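Local coordinates for nitrogenase molybdenum-iron protein alpha chain (Clostridium pasteurianum, PDB 5VPW), which forms part of the nitrogenase complex and carries the iron-molybdenum cofactor in the reduction of dinitrogen to ammonium, at residues T338-V343 and S362-F367. Residues are numbered along the deposited sequence; the frame is centred on the assembly and turned at random.
Sequences TACLYV and SLVAGF
V343 and F367 lie side by side at the C-terminal ends of two parallel strands, and their 3.5 Å approach, V343 CG2 to F367 CD2, marks the dense part of the contact. Next to them, but on the other face of the sheet, the ring of Y342 comes alongside the G366 backbone. Its CG is anti to the backbone N (chi1 -175°), which brings the end of the ring nearer strand 362-367: Y342 CD1 is 3.7 Å from G366 C, and Y342 CE1 meets F367 C with its edge, in the ring plane. The glycine offers no side chain to obstruct this. L341 O accepts from G366 N at 2.8 Å in the carbonyl plane; V343 N in turn reaches G366 O at 3.1 Å, coming from 40° above the carbonyl plane.

Toward the N-terminal ends the fit slackens. A339 pairs with S362 and L341 with A365, so two residues' advance on one strand answers three on the other: a beta bulge. L363, with a helix-like psi of -39°, takes up the extra residue; its N bonds to A339 O at 2.8 Å, whereas V364 N finds no partner. C340 SG lies 3.8 Å from V364 CB, in a layer covered by V452 of helix 446-456. At the partly exposed margin, T338 CB and L363 CD1 come no nearer than 4.1 Å.

Helix 348-357 links the strands in a beta-alpha-beta unit and lies against the face carrying L341 and S362, both touching M352. V343 also approaches the bound iron-molybdenum cluster, its side chain about 6 Å from that of the cluster ligand H482. Backbone N-H...O angles are alike at both ends, which implies that the contrast lies in side-chain packing and in the one buried amide the bulge leaves unbonded.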
ATOM      1  N   THR A 338      23.174  28.688   9.852  1.00 19.96           N
ATOM      2  CA  THR A 338      24.127  28.924   8.773  1.00 16.91           C
ATOM      3  C   THR A 338      23.918  27.870   7.697  1.00 17.74           C
ATOM      4  O   THR A 338      23.480  26.749   7.981  1.00 17.73           O
ATOM      5  CB  THR A 338      25.603  28.808   9.274  1.00 22.22           C
ATOM      6  OG1 THR A 338      25.798  27.504   9.800  1.00 22.15           O
ATOM      7  CG2 THR A 338      25.942  29.875  10.403  1.00 23.92           C
ATOM      8  N   ALA A 339      24.272  28.250   6.485  1.00 18.61           N
ATOM      9  CA  ALA A 339      24.117  27.401   5.302  1.00 19.68           C
ATOM     10  C   ALA A 339      25.300  27.504   4.364  1.00 20.59           C
ATOM     11  O   ALA A 339      26.041  28.508   4.362  1.00 21.18           O
ATOM     12  CB  ALA A 339      22.874  27.854   4.532  1.00 17.95           C
ATOM     13  N   CYS A 340      25.418  26.462   3.539  1.00 20.03           N
ATOM     14  CA  CYS A 340      26.190  26.482   2.330  1.00 21.87           C
ATOM     15  C   CYS A 340      25.255  26.008   1.222  1.00 20.01           C
ATOM     16  O   CYS A 340      24.244  25.342   1.497  1.00 20.59           O
ATOM     17  CB  CYS A 340      27.369  25.522   2.413  1.00 21.90           C
ATOM     18  SG  CYS A 340      28.481  25.913   3.773  1.00 25.67           S
ATOM     19  N   LEU A 341      25.599  26.359  -0.007  1.00 20.30           N
ATOM     20  CA  LEU A 341      24.824  25.954  -1.156  1.00 22.86           C
ATOM     21  C   LEU A 341      25.724  25.510  -2.290  1.00 24.03           C
ATOM     22  O   LEU A 341      26.837  25.995  -2.427  1.00 27.23           O
ATOM     23  CB  LEU A 341      23.939  27.037  -1.749  1.00 25.39           C
ATOM     24  CG  LEU A 341      23.693  28.426  -1.271  1.00 35.93           C
ATOM     25  CD1 LEU A 341      25.014  29.128  -1.052  1.00 38.42           C
ATOM     26  CD2 LEU A 341      22.853  29.112  -2.351  1.00 31.49           C
ATOM     27  N   TYR A 342      25.183  24.625  -3.118  1.00 19.64           N
ATOM     28  CA  TYR A 342      25.893  24.046  -4.270  1.00 19.38           C
ATOM     29  C   TYR A 342      24.892  24.023  -5.429  1.00 20.06           C
ATOM     30  O   TYR A 342      23.906  23.300  -5.386  1.00 18.43           O
ATOM     31  CB  TYR A 342      26.335  22.648  -3.888  1.00 18.77           C
ATOM     32  CG  TYR A 342      27.202  21.845  -4.881  1.00 23.23           C
ATOM     33  CD1 TYR A 342      27.768  22.412  -6.008  1.00 23.76           C
ATOM     34  CD2 TYR A 342      27.476  20.498  -4.622  1.00 28.59           C
ATOM     35  CE1 TYR A 342      28.578  21.651  -6.867  1.00 22.79           C
ATOM     36  CE2 TYR A 342      28.279  19.725  -5.461  1.00 26.99           C
ATOM     37  CZ  TYR A 342      28.834  20.308  -6.573  1.00 26.22           C
ATOM     38  OH  TYR A 342      29.651  19.541  -7.370  1.00 30.24           O
ATOM     39  N   VAL A 343      25.146  24.835  -6.442  1.00 17.37           N
ATOM     40  CA  VAL A 343      24.272  24.937  -7.612  1.00 17.55           C
ATOM     41  C   VAL A 343      24.983  24.488  -8.872  1.00 18.68           C
ATOM     42  O   VAL A 343      26.186  24.180  -8.841  1.00 19.72           O
ATOM     43  CB  VAL A 343      23.833  26.401  -7.831  1.00 22.00           C
ATOM     44  CG1 VAL A 343      23.029  26.901  -6.614  1.00 26.45           C
ATOM     45  CG2 VAL A 343      25.036  27.324  -8.090  1.00 23.69           C
ATOM     46  N   SER A 362      24.929  32.622   4.714  1.00 22.05           N
ATOM     47  CA  SER A 362      25.509  31.648   3.768  1.00 21.36           C
ATOM     48  C   SER A 362      27.013  31.823   3.705  1.00 24.03           C
ATOM     49  O   SER A 362      27.497  32.926   3.409  1.00 25.33           O
ATOM     50  CB  SER A 362      24.912  31.864   2.387  1.00 19.22           C
ATOM     51  OG  SER A 362      23.539  31.563   2.398  1.00 23.41           O
ATOM     52  N   LEU A 363      27.749  30.757   3.993  1.00 23.46           N
ATOM     53  CA  LEU A 363      29.200  30.829   4.128  1.00 24.26           C
ATOM     54  C   LEU A 363      29.976  30.412   2.864  1.00 25.37           C
ATOM     55  O   LEU A 363      31.008  31.012   2.532  1.00 20.92           O
ATOM     56  CB  LEU A 363      29.630  29.965   5.313  1.00 29.17           C
ATOM     57  CG  LEU A 363      28.868  30.212   6.631  1.00 32.20           C
ATOM     58  CD1 LEU A 363      29.305  29.168   7.655  1.00 29.48           C
ATOM     59  CD2 LEU A 363      29.065  31.648   7.125  1.00 39.80           C
ATOM     60  N   VAL A 364      29.506  29.374   2.171  1.00 20.62           N
ATOM     61  CA  VAL A 364      30.240  28.848   1.014  1.00 22.03           C
ATOM     62  C   VAL A 364      29.234  28.604  -0.101  1.00 23.36           C
ATOM     63  O   VAL A 364      28.156  28.015   0.141  1.00 20.84           O
ATOM     64  CB  VAL A 364      30.940  27.496   1.300  1.00 25.52           C
ATOM     65  CG1 VAL A 364      31.601  26.970   0.027  1.00 31.15           C
ATOM     66  CG2 VAL A 364      31.979  27.615   2.408  1.00 28.85           C
ATOM     67  N   ALA A 365      29.560  29.096  -1.288  1.00 21.56           N
ATOM     68  CA  ALA A 365      28.772  28.806  -2.490  1.00 21.66           C
ATOM     69  C   ALA A 365      29.609  27.959  -3.462  1.00 23.33           C
ATOM     70  O   ALA A 365      30.647  28.400  -3.952  1.00 22.75           O
ATOM     71  CB  ALA A 365      28.288  30.092  -3.144  1.00 24.54           C
ATOM     72  N   GLY A 366      29.208  26.710  -3.656  1.00 19.84           N
ATOM     73  CA  GLY A 366      29.838  25.835  -4.661  1.00 21.45           C
ATOM     74  C   GLY A 366      29.088  25.852  -5.970  1.00 22.19           C
ATOM     75  O   GLY A 366      27.879  26.198  -6.014  1.00 19.90           O
ATOM     76  N   PHE A 367      29.811  25.534  -7.042  1.00 19.62           N
ATOM     77  CA  PHE A 367      29.262  25.542  -8.391  1.00 20.60           C
ATOM     78  C   PHE A 367      29.762  24.338  -9.192  1.00 23.85           C
ATOM     79  O   PHE A 367      30.882  23.841  -8.986  1.00 22.89           O
ATOM     80  CB  PHE A 367      29.678  26.787  -9.142  1.00 22.35           C
ATOM     81  CG  PHE A 367      29.190  28.050  -8.538  1.00 23.39           C
ATOM     82  CD1 PHE A 367      29.827  28.584  -7.433  1.00 27.98           C
ATOM     83  CD2 PHE A 367      28.093  28.707  -9.070  1.00 25.20           C
ATOM     84  CE1 PHE A 367      29.376  29.748  -6.858  1.00 27.25           C
ATOM     85  CE2 PHE A 367      27.648  29.888  -8.503  1.00 29.68           C
ATOM     86  CZ  PHE A 367      28.278  30.390  -7.392  1.00 28.79           C
TER